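Side-chain contacts in ubiquitin-conjugating enzyme (Plasmodium falciparum 3D7, PDB 2H2Y), which probably acts as an E2 ubiquitin-conjugating enzyme, passing ubiquitin on toward target proteins, and is represented by the E2 catalytic domain of a longer, probably membrane-anchored protein: residues R24-K27 with E28-F32; S47-R50 with I51-V54. All coordinates share one frame; numbering follows the deposited sequence.

Contact 1 of 2, residues R24-K27 with E28-F32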
loop_
_atom_site.group_PDB
_atom_site.type_symbol
_atom_site.label_atom_id
_atom_site.label_comp_id
_atom_site.label_asym_id
_atom_site.label_seq_id
_atom_site.Cartn_x
_atom_site.Cartn_y
_atom_site.Cartn_z
ATOM N N ARG A 24 -15.347 -0.615 3.230
ATOM C CA ARG A 24 -14.498 -1.091 2.148
ATOM C C ARG A 24 -13.021 -1.083 2.555
ATOM O O ARG A 24 -12.276 -1.997 2.215
ATOM C CB ARG A 24 -14.708 -0.223 0.907
ATOM C CG ARG A 24 -13.725 -0.476 -0.216
ATOM C CD ARG A 24 -13.621 -1.944 -0.533
ATOM N NE ARG A 24 -12.706 -2.172 -1.643
ATOM C CZ ARG A 24 -12.943 -1.783 -2.890
ATOM N NH1 ARG A 24 -14.068 -1.143 -3.182
ATOM N NH2 ARG A 24 -12.055 -2.040 -3.842
ATOM N N ILE A 25 -12.601 -0.052 3.284
ATOM C CA ILE A 25 -11.218 0.037 3.729
ATOM C C ILE A 25 -10.909 -1.135 4.649
ATOM O O ILE A 25 -9.866 -1.781 4.531
ATOM C CB ILE A 25 -10.954 1.378 4.465
ATOM C CG1 ILE A 25 -10.827 2.501 3.438
ATOM C CG2 ILE A 25 -9.675 1.304 5.295
ATOM C CD1 ILE A 25 -10.828 3.874 4.047
ATOM N N GLN A 26 -11.818 -1.410 5.572
ATOM C CA GLN A 26 -11.627 -2.522 6.493
ATOM C C GLN A 26 -11.544 -3.827 5.713
ATOM O O GLN A 26 -10.711 -4.684 6.004
ATOM C CB GLN A 26 -12.777 -2.584 7.492
ATOM C CG GLN A 26 -12.838 -3.872 8.276
ATOM C CD GLN A 26 -13.912 -3.831 9.325
ATOM O OE1 GLN A 26 -13.670 -3.425 10.452
ATOM N NE2 GLN A 26 -15.120 -4.226 8.950
ATOM N N LYS A 27 -12.403 -3.974 4.709
ATOM C CA LYS A 27 -12.389 -5.188 3.909
ATOM C C LYS A 27 -11.035 -5.302 3.221
ATOM O O LYS A 27 -10.477 -6.395 3.108
ATOM C CB LYS A 27 -13.520 -5.168 2.881
ATOM C CG LYS A 27 -13.919 -6.558 2.401
ATOM C CD LYS A 27 -15.339 -6.583 1.851
ATOM C CE LYS A 27 -15.417 -6.006 0.451
ATOM N NZ LYS A 27 -14.659 -6.855 -0.513
ATOM N N GLU A 28 -10.497 -4.163 2.786
ATOM C CA GLU A 28 -9.196 -4.131 2.124
ATOM C C GLU A 28 -8.054 -4.469 3.074
ATOM O O GLU A 28 -7.053 -5.061 2.658
ATOM C CB GLU A 28 -8.953 -2.761 1.502
ATOM C CG GLU A 28 -9.840 -2.478 0.311
ATOM C CD GLU A 28 -9.437 -3.260 -0.922
ATOM O OE1 GLU A 28 -10.228 -3.282 -1.890
ATOM O OE2 GLU A 28 -8.332 -3.841 -0.929
ATOM N N LEU A 29 -8.198 -4.091 4.343
ATOM C CA LEU A 29 -7.165 -4.382 5.333
ATOM C C LEU A 29 -7.060 -5.895 5.534
ATOM O O LEU A 29 -5.968 -6.467 5.432
ATOM C CB LEU A 29 -7.484 -3.698 6.667
ATOM C CG LEU A 29 -6.518 -3.967 7.835
ATOM C CD1 LEU A 29 -5.129 -3.430 7.522
ATOM C CD2 LEU A 29 -7.060 -3.307 9.090
ATOM N N ASN A 30 -8.203 -6.536 5.808
ATOM C CA ASN A 30 -8.257 -7.987 6.020
ATOM C C ASN A 30 -7.647 -8.749 4.859
ATOM O O ASN A 30 -6.911 -9.718 5.062
ATOM C CB ASN A 30 -9.695 -8.459 6.230
ATOM C CG ASN A 30 -10.257 -8.008 7.550
ATOM O OD1 ASN A 30 -9.580 -8.087 8.579
ATOM N ND2 ASN A 30 -11.498 -7.536 7.539
ATOM N N ASN A 31 -7.958 -8.330 3.638
ATOM C CA ASN A 31 -7.376 -9.008 2.502
ATOM C C ASN A 31 -5.873 -8.782 2.518
ATOM O O ASN A 31 -5.106 -9.671 2.148
ATOM C CB ASN A 31 -7.955 -8.499 1.186
ATOM C CG ASN A 31 -7.135 -8.958 -0.019
ATOM O OD1 ASN A 31 -6.139 -8.324 -0.393
ATOM N ND2 ASN A 31 -7.534 -10.078 -0.613
ATOM N N PHE A 32 -5.448 -7.602 2.963
ATOM C CA PHE A 32 -4.028 -7.305 2.990
ATOM C C PHE A 32 -3.301 -8.233 3.958
ATOM O O PHE A 32 -2.210 -8.726 3.655
ATOM C CB PHE A 32 -3.780 -5.844 3.365
ATOM C CG PHE A 32 -2.415 -5.355 2.977
ATOM C CD1 PHE A 32 -2.206 -4.735 1.745
ATOM C CD2 PHE A 32 -1.320 -5.563 3.814
ATOM C CE1 PHE A 32 -0.919 -4.326 1.346
ATOM C CE2 PHE A 32 -0.034 -5.163 3.427
ATOM C CZ PHE A 32 0.166 -4.542 2.187
#
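With CG of Arg24 turned opposite its backbone nitrogen (chi1 171°) and the chain bent at chi2, the guanidinium runs toward the next helical turn, where Glu28, with CG beside its own backbone nitrogen (chi1 -70°) and the chain bent at chi2, brings its carboxylate to meet it. The result is an i to i+4 salt bridge on helix 21-34, the N-terminal helix of the E2 fold. Arg24 grips side-on with two nitrogens, yet both reach a single oxygen: NE lies 2.7 Å from Glu28 OE1 and Arg24 NH2 2.9 Å from that same OE1. The oxygen sits in the guanidinium plane, offering NE its anti lone pair, while the two flat groups are inclined 33° to each other. Outside the helix, Arg24 NH2 also bonds to Pro115 O and Glu28 OE2 accepts from Ile119 N, so the buried carboxylate is held at both oxygens and ties the helix to the chain at the start of helix 119-130.

Backbone bonds of the ordinary alpha-helical pattern carry the rest, including Leu29 N to Ile25 O at 2.9 Å. On another side of the helix Gln26 and Asn30 run side by side, and Asn30 N meets Gln26 O at 3.1 Å.

Contact 2 of 2, residues S47-R50 with I51-V54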
loop_
_atom_site.group_PDB
_atom_site.type_symbol
_atom_site.label_atom_id
_atom_site.label_comp_id
_atom_site.label_asym_id
_atom_site.label_seq_id
_atom_site.Cartn_x
_atom_site.Cartn_y
_atom_site.Cartn_z
ATOM N N SER A 47 -6.618 4.761 15.763
ATOM C CA SER A 47 -7.689 5.764 15.794
ATOM C C SER A 47 -7.921 6.417 14.428
ATOM O O SER A 47 -8.569 7.465 14.332
ATOM C CB SER A 47 -7.392 6.858 16.824
ATOM O OG SER A 47 -6.610 7.895 16.251
ATOM N N ASN A 48 -7.385 5.805 13.377
ATOM C CA ASN A 48 -7.560 6.327 12.024
ATOM C C ASN A 48 -7.248 5.223 11.023
ATOM O O ASN A 48 -6.090 5.040 10.630
ATOM C CB ASN A 48 -6.631 7.516 11.777
ATOM C CG ASN A 48 -6.942 8.228 10.478
ATOM O OD1 ASN A 48 -7.627 7.682 9.608
ATOM N ND2 ASN A 48 -6.433 9.451 10.333
ATOM N N ILE A 49 -8.280 4.497 10.599
ATOM C CA ILE A 49 -8.091 3.389 9.670
ATOM C C ILE A 49 -7.726 3.856 8.262
ATOM O O ILE A 49 -7.222 3.078 7.448
ATOM C CB ILE A 49 -9.354 2.483 9.631
ATOM C CG1 ILE A 49 -8.986 1.112 9.073
ATOM C CG2 ILE A 49 -10.443 3.117 8.794
ATOM C CD1 ILE A 49 -10.071 0.092 9.242
ATOM N N ARG A 50 -7.958 5.138 7.998
ATOM C CA ARG A 50 -7.668 5.742 6.700
ATOM C C ARG A 50 -6.176 5.811 6.380
ATOM O O ARG A 50 -5.798 5.919 5.222
ATOM C CB ARG A 50 -8.237 7.162 6.636
ATOM C CG ARG A 50 -9.729 7.287 6.900
ATOM C CD ARG A 50 -10.535 6.482 5.905
ATOM N NE ARG A 50 -11.970 6.731 6.019
ATOM C CZ ARG A 50 -12.606 7.744 5.439
ATOM N NH1 ARG A 50 -11.935 8.613 4.693
ATOM N NH2 ARG A 50 -13.916 7.888 5.602
ATOM N N ILE A 51 -5.325 5.748 7.395
ATOM C CA ILE A 51 -3.887 5.844 7.161
ATOM C C ILE A 51 -3.121 4.554 7.383
ATOM O O ILE A 51 -3.106 4.026 8.490
ATOM C CB ILE A 51 -3.239 6.907 8.074
ATOM C CG1 ILE A 51 -3.944 8.251 7.910
ATOM C CG2 ILE A 51 -1.777 7.050 7.723
ATOM C CD1 ILE A 51 -3.531 9.264 8.946
ATOM N N TRP A 52 -2.470 4.060 6.335
ATOM C CA TRP A 52 -1.675 2.839 6.439
ATOM C C TRP A 52 -0.226 3.130 6.055
ATOM O O TRP A 52 0.059 4.054 5.294
ATOM C CB TRP A 52 -2.162 1.750 5.481
ATOM C CG TRP A 52 -3.559 1.264 5.628
ATOM C CD1 TRP A 52 -4.536 1.769 6.435
ATOM C CD2 TRP A 52 -4.165 0.216 4.863
ATOM N NE1 TRP A 52 -5.719 1.103 6.213
ATOM C CE2 TRP A 52 -5.520 0.145 5.253
ATOM C CE3 TRP A 52 -3.695 -0.667 3.879
ATOM C CZ2 TRP A 52 -6.413 -0.777 4.691
ATOM C CZ3 TRP A 52 -4.583 -1.583 3.321
ATOM C CH2 TRP A 52 -5.928 -1.629 3.730
ATOM N N ILE A 53 0.685 2.319 6.581
ATOM C CA ILE A 53 2.096 2.432 6.261
ATOM C C ILE A 53 2.622 1.025 6.081
ATOM O O ILE A 53 2.713 0.253 7.036
ATOM C CB ILE A 53 2.903 3.134 7.363
ATOM C CG1 ILE A 53 2.632 4.636 7.313
ATOM C CG2 ILE A 53 4.388 2.883 7.159
ATOM C CD1 ILE A 53 3.451 5.446 8.300
ATOM N N VAL A 54 2.938 0.689 4.838
ATOM C CA VAL A 54 3.462 -0.622 4.513
ATOM C C VAL A 54 4.981 -0.503 4.456
ATOM O O VAL A 54 5.510 0.531 4.054
ATOM C CB VAL A 54 2.924 -1.086 3.142
ATOM C CG1 VAL A 54 3.487 -2.452 2.788
ATOM C CG2 VAL A 54 1.408 -1.126 3.174
#
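Ile51 lays its CG1-CD1 arm across the side-chain amide of Asn48, the two side chains meeting at a slant where a type I beta turn from Asn48 to Ile51 leads into strand 51-57. This is the connection between the first two strands of the antiparallel sheet of the E2 fold. The arm reaches Asn48 because CG1 of Ile51 stands opposite its own carbonyl carbon (chi1 -54°), on the side of the backbone nitrogen. Contact is made by the aliphatic end: Ile51 CD1 comes within 3.2 Å of Asn48 ND2, and CG1 of the same isoleucine lies 3.9 Å from Asn48 CG.

Two weak bonds to Asn48 close the turn. Asn48 O accepts the closing bond of the beta turn from Ile51 N, weak at 3.4 Å although nearly straight (167°). Asn48 OD1 takes a weak bond from Arg50 N at 3.0 Å, an Asx turn laid over the beta turn. The same residue thus receives one N-H on its backbone and another on its amide.

Trp52 approaches the turn from the strand that follows. Its indole presents the NE1 edge to the carbonyl of Ile49, whose oxygen lies near the ring plane. Beyond the turn, the ring meets Phe75 edge-to-face, and the Trp52 side chain touches Ile42, Val44 and Ile73 on the strands and Leu29 on helix 21-34, so the indole belongs to the hydrophobic layer between sheet and helix. Arg50 stays joined to Phe75 by backbone hydrogen bonding and by a weak bond from its NH1 to Phe75 O. The polar corner of the indole is engaged as well: Trp52 NE1 donates to Ile49 O at 2.8 Å, a weak bond bent to 127°.

How the contacts relate
The two contacts come in series along the chain, with strand 40-44 between them, and their centres lie 11 Å apart. Contact 1 belongs to helix 21-34; contact 2 spans the turn entering strand 51-57, the neighbour of strand 40-44 in the four-stranded antiparallel sheet. They touch directly, illustrating how local contacts combine into a helix-on-sheet interface. Trp52 CH2 packs 3.4 Å from Leu29 N, beside the helix backbone, while Ile25 CD1 meets the aliphatic part of Arg50 at CD. The helix therefore covers both the turn and the start of the strand, joining the N-terminal part of the E2 domain to its sheet.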